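Local coordinates for nicking enzyme (Staphylococcus aureus, PDB 4HTE), which probably nicks plasmid DNA at the origin of transfer to start conjugation, and is represented here by its alpha-helical C-terminal region, at residues T40-Y45 with I141-I146; E89-I94 with I115-L120; D109-F114 with K137-K142. All coordinates share one frame; numbering follows the deposited sequence.

Three helix contacts link helices 41-58, 64-99, 109-122 and 130-152. Interactions 1 and 3 share Ile141 and Lys142 of helix 130-152 and have centres about 8 Å apart; they touch where Ile42 CG1 lies 4.0 Å from Phe114 CE1. Interactions 2 and 3 both use helix 109-122, with centres about 11 Å apart, and Ala92 CB packs 3.8 Å from Ile113 N. Interaction 2 lies about 16 Å from interaction 1, centre to centre, yet Pro41 CG reaches Arg117 CG at 3.7 Å. All three lie away from the calcium-binding residues Asp320 and Asp328.

Interaction 1 of 3, residues T40-Y45 with I141-I146; sequences TPINMY and IKEAQI
Tyr45 and Glu143 form the more closely packed part of this contact between the start of helix 41-58 and the middle of helix 130-152. In Tyr45, chi1 of 178° sets CG anti to the backbone N, on the side of helix 130-152, and the tyrosine and Glu143 side chains cross at about a right angle. Glu143 CG sits over the centre of one face in a CH-pi contact, 3.8 Å from the Tyr45 ring centroid. The Glu143 chain runs on extended over that face, and its carboxylate lies stacked on the ring, the two planes only 16° apart. Further out on the ring, Tyr45 CE2 comes to 3.6 Å from Glu143 CB, while Ile146 CB stands at the ring's edge.

Beside this stack, Ile42 CD1 meets Ile146 CD1 at 3.6 Å and also rests on Glu143 CG, an aliphatic patch where the axes of the two short segments run 10.4 Å apart at 25°. Toward solvent the contact thins: exposed Lys142 offers methylenes, its CD 3.8 Å from Ile42 CG1, and then leads away. Phe114 of helix 109-122 also packs on Ile42.

No hydrogen bond spans the two segments. Within helix 130-152, a salt bridge from Glu143 OE2 to Lys139 probably steadies the carboxylate. Between the segments the contact is thus apolar and CH-pi, and just beyond them Tyr45 OH, hydrogen-bonded to Ser147 OG, adds a polar link between the same two helices that probably steadies the phenol.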
loop_
_atom_site.group_PDB
_atom_site.type_symbol
_atom_site.label_atom_id
_atom_site.label_comp_id
_atom_site.label_asym_id
_atom_site.label_seq_id
_atom_site.Cartn_x
_atom_site.Cartn_y
_atom_site.Cartn_z
ATOM N N THR A 40 0.044 -3.392 19.580
ATOM C CA THR A 40 1.261 -2.866 18.980
ATOM C C THR A 40 0.877 -1.600 18.232
ATOM O O THR A 40 -0.184 -1.556 17.611
ATOM C CB THR A 40 1.880 -3.872 17.989
ATOM O OG1 THR A 40 2.276 -5.062 18.682
ATOM C CG2 THR A 40 3.093 -3.281 17.294
ATOM N N PRO A 41 1.722 -0.560 18.294
ATOM C CA PRO A 41 1.382 0.687 17.603
ATOM C C PRO A 41 0.801 0.448 16.208
ATOM O O PRO A 41 -0.237 1.020 15.873
ATOM C CB PRO A 41 2.728 1.404 17.519
ATOM C CG PRO A 41 3.438 0.965 18.750
ATOM C CD PRO A 41 3.018 -0.463 18.989
ATOM N N ILE A 42 1.462 -0.389 15.416
ATOM C CA ILE A 42 0.978 -0.734 14.083
ATOM C C ILE A 42 -0.319 -1.538 14.136
ATOM O O ILE A 42 -1.256 -1.254 13.394
ATOM C CB ILE A 42 2.044 -1.521 13.286
ATOM C CG1 ILE A 42 2.799 -0.586 12.338
ATOM C CG2 ILE A 42 1.411 -2.663 12.503
ATOM C CD1 ILE A 42 1.973 -0.067 11.186
ATOM N N ASN A 43 -0.379 -2.540 15.006
ATOM C CA ASN A 43 -1.589 -3.348 15.137
ATOM C C ASN A 43 -2.784 -2.490 15.526
ATOM O O ASN A 43 -3.918 -2.779 15.147
ATOM C CB ASN A 43 -1.397 -4.470 16.160
ATOM C CG ASN A 43 -0.415 -5.526 15.691
ATOM O OD1 ASN A 43 0.669 -5.211 15.202
ATOM N ND2 ASN A 43 -0.799 -6.788 15.828
HETATM N N MSE A 44 -2.523 -1.433 16.287
HETATM C CA MSE A 44 -3.562 -0.484 16.649
HETATM C C MSE A 44 -3.928 0.345 15.428
HETATM O O MSE A 44 -5.103 0.587 15.153
HETATM C CB MSE A 44 -3.076 0.425 17.775
HETATM C CG MSE A 44 -2.952 -0.260 19.126
HETATM SE SE MSE A 44 -4.657 -0.943 19.787
HETATM C CE MSE A 44 -4.609 -2.744 19.037
ATOM N N TYR A 45 -2.907 0.777 14.697
ATOM C CA TYR A 45 -3.104 1.506 13.453
ATOM C C TYR A 45 -3.954 0.692 12.483
ATOM O O TYR A 45 -4.761 1.247 11.742
ATOM C CB TYR A 45 -1.750 1.836 12.821
ATOM C CG TYR A 45 -1.836 2.558 11.497
ATOM C CD1 TYR A 45 -2.068 3.923 11.442
ATOM C CD2 TYR A 45 -1.671 1.875 10.302
ATOM C CE1 TYR A 45 -2.144 4.587 10.234
ATOM C CE2 TYR A 45 -1.741 2.529 9.090
ATOM C CZ TYR A 45 -1.977 3.886 9.062
ATOM O OH TYR A 45 -2.052 4.547 7.857
ATOM N N ILE A 141 6.631 3.414 6.106
ATOM C CA ILE A 141 6.462 2.386 5.084
ATOM C C ILE A 141 5.423 1.352 5.511
ATOM O O ILE A 141 4.537 0.996 4.734
ATOM C CB ILE A 141 7.796 1.676 4.774
ATOM C CG1 ILE A 141 8.763 2.645 4.092
ATOM C CG2 ILE A 141 7.565 0.472 3.877
ATOM C CD1 ILE A 141 10.153 2.081 3.878
ATOM N N LYS A 142 5.537 0.867 6.743
ATOM C CA LYS A 142 4.589 -0.111 7.263
ATOM C C LYS A 142 3.156 0.408 7.187
ATOM O O LYS A 142 2.271 -0.275 6.677
ATOM C CB LYS A 142 4.919 -0.474 8.713
ATOM C CG LYS A 142 5.672 -1.787 8.884
ATOM C CD LYS A 142 5.624 -2.253 10.335
ATOM C CE LYS A 142 6.427 -3.526 10.566
ATOM N NZ LYS A 142 7.898 -3.288 10.566
ATOM N N GLU A 143 2.935 1.618 7.693
ATOM C CA GLU A 143 1.593 2.192 7.772
ATOM C C GLU A 143 0.919 2.316 6.407
ATOM O O GLU A 143 -0.243 1.946 6.246
ATOM C CB GLU A 143 1.639 3.562 8.452
ATOM C CG GLU A 143 1.836 3.495 9.960
ATOM C CD GLU A 143 1.763 4.859 10.625
ATOM O OE1 GLU A 143 1.961 5.876 9.925
ATOM O OE2 GLU A 143 1.505 4.914 11.848
ATOM N N ALA A 144 1.647 2.843 5.429
ATOM C CA ALA A 144 1.109 3.004 4.084
ATOM C C ALA A 144 0.668 1.662 3.519
ATOM O O ALA A 144 -0.447 1.525 3.021
ATOM C CB ALA A 144 2.145 3.629 3.177
ATOM N N GLN A 145 1.559 0.678 3.591
ATOM C CA GLN A 145 1.261 -0.669 3.121
ATOM C C GLN A 145 -0.077 -1.149 3.661
ATOM O O GLN A 145 -0.946 -1.574 2.902
ATOM C CB GLN A 145 2.363 -1.635 3.556
ATOM C CG GLN A 145 3.178 -2.213 2.415
ATOM C CD GLN A 145 4.666 -2.247 2.717
ATOM O OE1 GLN A 145 5.492 -2.022 1.832
ATOM N NE2 GLN A 145 5.018 -2.538 3.967
ATOM N N ILE A 146 -0.241 -1.075 4.978
ATOM C CA ILE A 146 -1.443 -1.586 5.624
ATOM C C ILE A 146 -2.688 -0.870 5.115
ATOM O O ILE A 146 -3.689 -1.509 4.794
ATOM C CB ILE A 146 -1.361 -1.445 7.152
ATOM C CG1 ILE A 146 -0.177 -2.250 7.688
ATOM C CG2 ILE A 146 -2.654 -1.913 7.804
ATOM C CD1 ILE A 146 -0.085 -2.273 9.187
#

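Interaction 2 of 3, residues E89-I94 with I115-L120; sequences EKQAGI and ITRTIL
Thr116 meets Ala92 where helices 109-122 and 64-99 come closest within these segments, their CA atoms 5.3 Å apart. Thr116 OG1, anti to its carbonyl carbon (chi1 -69°), lies against Ala92 CA and CB. This is a packing contact: the hydroxyl's hydrogen bond goes to Lys112 O, one turn earlier in its own helix, which satisfies a polar group buried in the interface. The methyl branch, Thr116 CG2, lies 3.8 Å from Ala92 CA and 4.2 Å from Gln91 CG.

Arg117 starts with its CB set to one side of the contact, and its chain, bent at chi2 and chi3, brings the guanidinium toward Gln91. The guanidinium receives Gln91 OE1 at its edge, near its plane. Arg117 NH1 is 3.7 Å from Gln91 OE1, too far for a hydrogen bond, and the amide and guanidinium planes stand 77° apart, so the pair is at most loosely polar. Phe88 of helix 64-99 also packs on the Arg117 side chain.

Leu120, one turn beyond Thr116, closes the row. Its CD1 meets the end of the extended Gln91 chain tip to tip, near NE2. That amide nitrogen is hydrogen-bonded to Ala16 O, which ties Gln91 to a residue near the start of the modelled chain. Phe95 of helix 64-99 packs against both Thr116 and Leu120.

The axes of the two short segments cross at 76°, 9.5 Å apart. This steeply crossed helix pair, with Ala92 and Thr116 at the closest CA approach, belongs to the region assigned to the nicking enzyme C-terminal middle helical domain, in a chain modelled without strands.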
loop_
_atom_site.group_PDB
_atom_site.type_symbol
_atom_site.label_atom_id
_atom_site.label_comp_id
_atom_site.label_asym_id
_atom_site.label_seq_id
_atom_site.Cartn_x
_atom_site.Cartn_y
_atom_site.Cartn_z
ATOM N N GLU A 89 1.662 7.038 25.002
ATOM C CA GLU A 89 2.130 8.415 24.909
ATOM C C GLU A 89 2.947 8.787 26.142
ATOM O O GLU A 89 3.987 9.437 26.034
ATOM C CB GLU A 89 0.942 9.366 24.752
ATOM C CG GLU A 89 1.230 10.586 23.889
ATOM C CD GLU A 89 -0.034 11.228 23.344
ATOM O OE1 GLU A 89 -1.120 10.989 23.915
ATOM O OE2 GLU A 89 0.058 11.965 22.339
ATOM N N LYS A 90 2.476 8.366 27.312
ATOM C CA LYS A 90 3.187 8.624 28.559
ATOM C C LYS A 90 4.550 7.942 28.549
ATOM O O LYS A 90 5.566 8.563 28.859
ATOM C CB LYS A 90 2.371 8.132 29.756
ATOM C CG LYS A 90 1.089 8.905 29.997
ATOM C CD LYS A 90 0.319 8.340 31.178
ATOM C CE LYS A 90 -0.942 9.141 31.430
ATOM N NZ LYS A 90 -1.718 8.609 32.575
ATOM N N GLN A 91 4.567 6.664 28.182
ATOM C CA GLN A 91 5.799 5.886 28.176
ATOM C C GLN A 91 6.831 6.469 27.216
ATOM O O GLN A 91 8.027 6.481 27.511
ATOM C CB GLN A 91 5.510 4.437 27.794
ATOM C CG GLN A 91 6.731 3.543 27.843
ATOM C CD GLN A 91 6.406 2.109 27.504
ATOM O OE1 GLN A 91 5.267 1.779 27.176
ATOM N NE2 GLN A 91 7.406 1.246 27.581
ATOM N N ALA A 92 6.363 6.945 26.067
ATOM C CA ALA A 92 7.248 7.517 25.058
ATOM C C ALA A 92 7.860 8.825 25.549
ATOM O O ALA A 92 9.071 9.028 25.457
ATOM C CB ALA A 92 6.491 7.737 23.753
ATOM N N GLY A 93 7.015 9.708 26.073
ATOM C CA GLY A 93 7.477 10.981 26.595
ATOM C C GLY A 93 8.603 10.791 27.590
ATOM O O GLY A 93 9.665 11.400 27.463
ATOM N N ILE A 94 8.370 9.935 28.581
ATOM C CA ILE A 94 9.382 9.630 29.584
ATOM C C ILE A 94 10.627 9.083 28.900
ATOM O O ILE A 94 11.740 9.540 29.152
ATOM C CB ILE A 94 8.889 8.577 30.602
ATOM C CG1 ILE A 94 7.637 9.067 31.337
ATOM C CG2 ILE A 94 9.992 8.258 31.606
ATOM C CD1 ILE A 94 7.002 8.017 32.232
ATOM N N ILE A 115 8.652 4.656 17.863
ATOM C CA ILE A 115 10.075 4.512 18.132
ATOM C C ILE A 115 10.308 3.932 19.520
ATOM O O ILE A 115 11.083 2.994 19.689
ATOM C CB ILE A 115 10.803 5.862 18.021
ATOM C CG1 ILE A 115 10.641 6.429 16.608
ATOM C CG2 ILE A 115 12.274 5.701 18.375
ATOM C CD1 ILE A 115 11.448 7.675 16.337
ATOM N N THR A 116 9.629 4.500 20.508
ATOM C CA THR A 116 9.743 4.045 21.887
ATOM C C THR A 116 9.506 2.545 21.982
ATOM O O THR A 116 10.292 1.819 22.586
ATOM C CB THR A 116 8.724 4.759 22.794
ATOM O OG1 THR A 116 9.082 6.140 22.927
ATOM C CG2 THR A 116 8.681 4.114 24.176
ATOM N N ARG A 117 8.417 2.088 21.375
ATOM C CA ARG A 117 8.002 0.697 21.476
ATOM C C ARG A 117 8.938 -0.250 20.734
ATOM O O ARG A 117 9.126 -1.396 21.142
ATOM C CB ARG A 117 6.584 0.549 20.934
ATOM C CG ARG A 117 5.542 1.272 21.767
ATOM C CD ARG A 117 5.343 0.588 23.107
ATOM N NE ARG A 117 4.832 -0.768 22.941
ATOM C CZ ARG A 117 4.608 -1.618 23.936
ATOM N NH1 ARG A 117 4.853 -1.268 25.192
ATOM N NH2 ARG A 117 4.136 -2.827 23.672
ATOM N N THR A 118 9.520 0.229 19.642
ATOM C CA THR A 118 10.401 -0.600 18.832
ATOM C C THR A 118 11.737 -0.811 19.536
ATOM O O THR A 118 12.293 -1.907 19.509
ATOM C CB THR A 118 10.646 0.028 17.450
ATOM O OG1 THR A 118 9.761 1.138 17.263
ATOM C CG2 THR A 118 10.406 -0.994 16.347
ATOM N N ILE A 119 12.242 0.241 20.174
ATOM C CA ILE A 119 13.516 0.164 20.883
ATOM C C ILE A 119 13.461 -0.840 22.030
ATOM O O ILE A 119 14.447 -1.520 22.315
ATOM C CB ILE A 119 13.923 1.529 21.463
ATOM C CG1 ILE A 119 14.194 2.535 20.342
ATOM C CG2 ILE A 119 15.155 1.380 22.342
ATOM C CD1 ILE A 119 15.604 2.486 19.788
ATOM N N LEU A 120 12.310 -0.930 22.689
ATOM C CA LEU A 120 12.181 -1.763 23.879
ATOM C C LEU A 120 12.114 -3.255 23.567
ATOM O O LEU A 120 12.729 -4.065 24.263
ATOM C CB LEU A 120 10.945 -1.362 24.683
ATOM C CG LEU A 120 10.857 0.099 25.122
ATOM C CD1 LEU A 120 10.088 0.215 26.424
ATOM C CD2 LEU A 120 12.235 0.728 25.259
#

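Interaction 3 of 3, residues D109-F114 with K137-K142; sequences DDEKIF and KEKRIK
Phe114 chi1 (-174°) places CG anti to the backbone N and toward helix 130-152, where the ring meets Lys139; the bends of Lys139 at chi3 (-74°) and chi4 place CE beside Phe114 CB and NZ beside the first turn of helix 109-122. The two side chains slide past each other in opposite directions. Lys139 CB sits over the centre of one Phe114 face, and farther along the chain Lys139 CE passes 3.9 Å from Phe114 CB. The CA atoms of this pair are 7.2 Å apart, on short segments whose axes cross at 105°.

Lys139 NZ, paired with Glu143, is 3.7 Å from Asp110 CB but 5.1 Å from Asp110 OD2, too far for a salt bridge, though some attraction is likely. Lys139 CD also lies 4.2 Å from Glu111 CG. At the far end of the ring, Phe114 CZ is 4.4 Å from Glu138 OE2, which is in a salt bridge with Lys142 NZ at 3.0 Å, its hydrogen bond weak. Pro41, Ile42 and Ile135 pack on Phe114 as well.

The buried ring thus meets a lysine by its methylenes, and no hydrogen bond crosses between the segments. Glu143, with Asp110 and Glu111 farther off, would probably favour the charged ammonium, so apolar contact may be joined by longer-range electrostatics.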
loop_
_atom_site.group_PDB
_atom_site.type_symbol
_atom_site.label_atom_id
_atom_site.label_comp_id
_atom_site.label_asym_id
_atom_site.label_seq_id
_atom_site.Cartn_x
_atom_site.Cartn_y
_atom_site.Cartn_z
ATOM N N ASP A 109 4.087 12.795 18.434
ATOM C CA ASP A 109 3.658 11.865 19.470
ATOM C C ASP A 109 3.528 10.449 18.920
ATOM O O ASP A 109 4.050 9.501 19.505
ATOM C CB ASP A 109 2.332 12.325 20.074
ATOM C CG ASP A 109 2.458 13.647 20.806
ATOM O OD1 ASP A 109 3.452 14.364 20.565
ATOM O OD2 ASP A 109 1.565 13.971 21.617
ATOM N N ASP A 110 2.832 10.306 17.796
ATOM C CA ASP A 110 2.697 9.003 17.157
ATOM C C ASP A 110 4.064 8.423 16.823
ATOM O O ASP A 110 4.366 7.281 17.172
ATOM C CB ASP A 110 1.846 9.105 15.893
ATOM C CG ASP A 110 0.363 9.005 16.183
ATOM O OD1 ASP A 110 -0.002 8.359 17.188
ATOM O OD2 ASP A 110 -0.437 9.570 15.408
ATOM N N GLU A 111 4.888 9.216 16.147
ATOM C CA GLU A 111 6.230 8.782 15.787
ATOM C C GLU A 111 6.990 8.321 17.027
ATOM O O GLU A 111 7.547 7.226 17.048
ATOM C CB GLU A 111 6.984 9.910 15.082
ATOM C CG GLU A 111 6.473 10.204 13.680
ATOM C CD GLU A 111 7.098 11.444 13.071
ATOM O OE1 GLU A 111 7.857 12.137 13.781
ATOM O OE2 GLU A 111 6.831 11.727 11.883
ATOM N N LYS A 112 6.997 9.154 18.063
ATOM C CA LYS A 112 7.663 8.815 19.316
ATOM C C LYS A 112 7.215 7.449 19.821
ATOM O O LYS A 112 8.038 6.568 20.061
ATOM C CB LYS A 112 7.372 9.874 20.378
ATOM C CG LYS A 112 8.135 11.172 20.194
ATOM C CD LYS A 112 7.675 12.215 21.198
ATOM C CE LYS A 112 8.495 13.488 21.104
ATOM N NZ LYS A 112 7.829 14.635 21.786
ATOM N N ILE A 113 5.907 7.281 19.981
ATOM C CA ILE A 113 5.344 6.026 20.459
ATOM C C ILE A 113 5.898 4.845 19.673
ATOM O O ILE A 113 6.334 3.851 20.253
ATOM C CB ILE A 113 3.815 6.025 20.340
ATOM C CG1 ILE A 113 3.209 7.007 21.343
ATOM C CG2 ILE A 113 3.267 4.630 20.584
ATOM C CD1 ILE A 113 1.799 7.423 21.006
ATOM N N PHE A 114 5.872 4.957 18.348
ATOM C CA PHE A 114 6.381 3.898 17.485
ATOM C C PHE A 114 7.841 3.604 17.805
ATOM O O PHE A 114 8.224 2.452 18.000
ATOM C CB PHE A 114 6.238 4.288 16.013
ATOM C CG PHE A 114 6.597 3.185 15.055
ATOM C CD1 PHE A 114 5.697 2.169 14.778
ATOM C CD2 PHE A 114 7.832 3.167 14.426
ATOM C CE1 PHE A 114 6.021 1.153 13.897
ATOM C CE2 PHE A 114 8.162 2.153 13.541
ATOM C CZ PHE A 114 7.254 1.146 13.278
ATOM N N LYS A 137 11.287 5.938 9.270
ATOM C CA LYS A 137 11.113 5.518 7.886
ATOM C C LYS A 137 10.403 4.172 7.852
ATOM O O LYS A 137 9.631 3.888 6.938
ATOM C CB LYS A 137 12.478 5.413 7.200
ATOM C CG LYS A 137 12.437 5.094 5.713
ATOM C CD LYS A 137 13.832 4.763 5.196
ATOM C CE LYS A 137 13.853 4.569 3.693
ATOM N NZ LYS A 137 13.702 5.860 2.963
ATOM N N GLU A 138 10.668 3.344 8.857
ATOM C CA GLU A 138 10.067 2.020 8.938
ATOM C C GLU A 138 8.558 2.120 9.144
ATOM O O GLU A 138 7.790 1.440 8.466
ATOM C CB GLU A 138 10.699 1.214 10.076
ATOM C CG GLU A 138 10.256 -0.237 10.143
ATOM C CD GLU A 138 10.876 -0.975 11.318
ATOM O OE1 GLU A 138 12.063 -0.728 11.620
ATOM O OE2 GLU A 138 10.173 -1.797 11.944
ATOM N N LYS A 139 8.135 2.965 10.081
ATOM C CA LYS A 139 6.710 3.135 10.357
ATOM C C LYS A 139 6.005 3.719 9.142
ATOM O O LYS A 139 4.928 3.269 8.757
ATOM C CB LYS A 139 6.481 4.046 11.567
ATOM C CG LYS A 139 6.000 5.450 11.206
ATOM C CD LYS A 139 5.580 6.246 12.428
ATOM C CE LYS A 139 4.245 5.762 12.965
ATOM N NZ LYS A 139 3.330 6.897 13.275
ATOM N N ARG A 140 6.620 4.733 8.543
ATOM C CA ARG A 140 6.044 5.395 7.383
ATOM C C ARG A 140 5.736 4.382 6.284
ATOM O O ARG A 140 4.705 4.470 5.617
ATOM C CB ARG A 140 6.995 6.474 6.861
ATOM N N ILE A 141 6.631 3.414 6.106
ATOM C CA ILE A 141 6.462 2.386 5.084
ATOM C C ILE A 141 5.423 1.352 5.511
ATOM O O ILE A 141 4.537 0.996 4.734
ATOM C CB ILE A 141 7.796 1.676 4.774
ATOM C CG1 ILE A 141 8.763 2.645 4.092
ATOM C CG2 ILE A 141 7.565 0.472 3.877
ATOM C CD1 ILE A 141 10.153 2.081 3.878
ATOM N N LYS A 142 5.537 0.867 6.743
ATOM C CA LYS A 142 4.589 -0.111 7.263
ATOM C C LYS A 142 3.156 0.408 7.187
ATOM O O LYS A 142 2.271 -0.275 6.677
ATOM C CB LYS A 142 4.919 -0.474 8.713
ATOM C CG LYS A 142 5.672 -1.787 8.884
ATOM C CD LYS A 142 5.624 -2.253 10.335
ATOM C CE LYS A 142 6.427 -3.526 10.566
ATOM N NZ LYS A 142 7.898 -3.288 10.566
#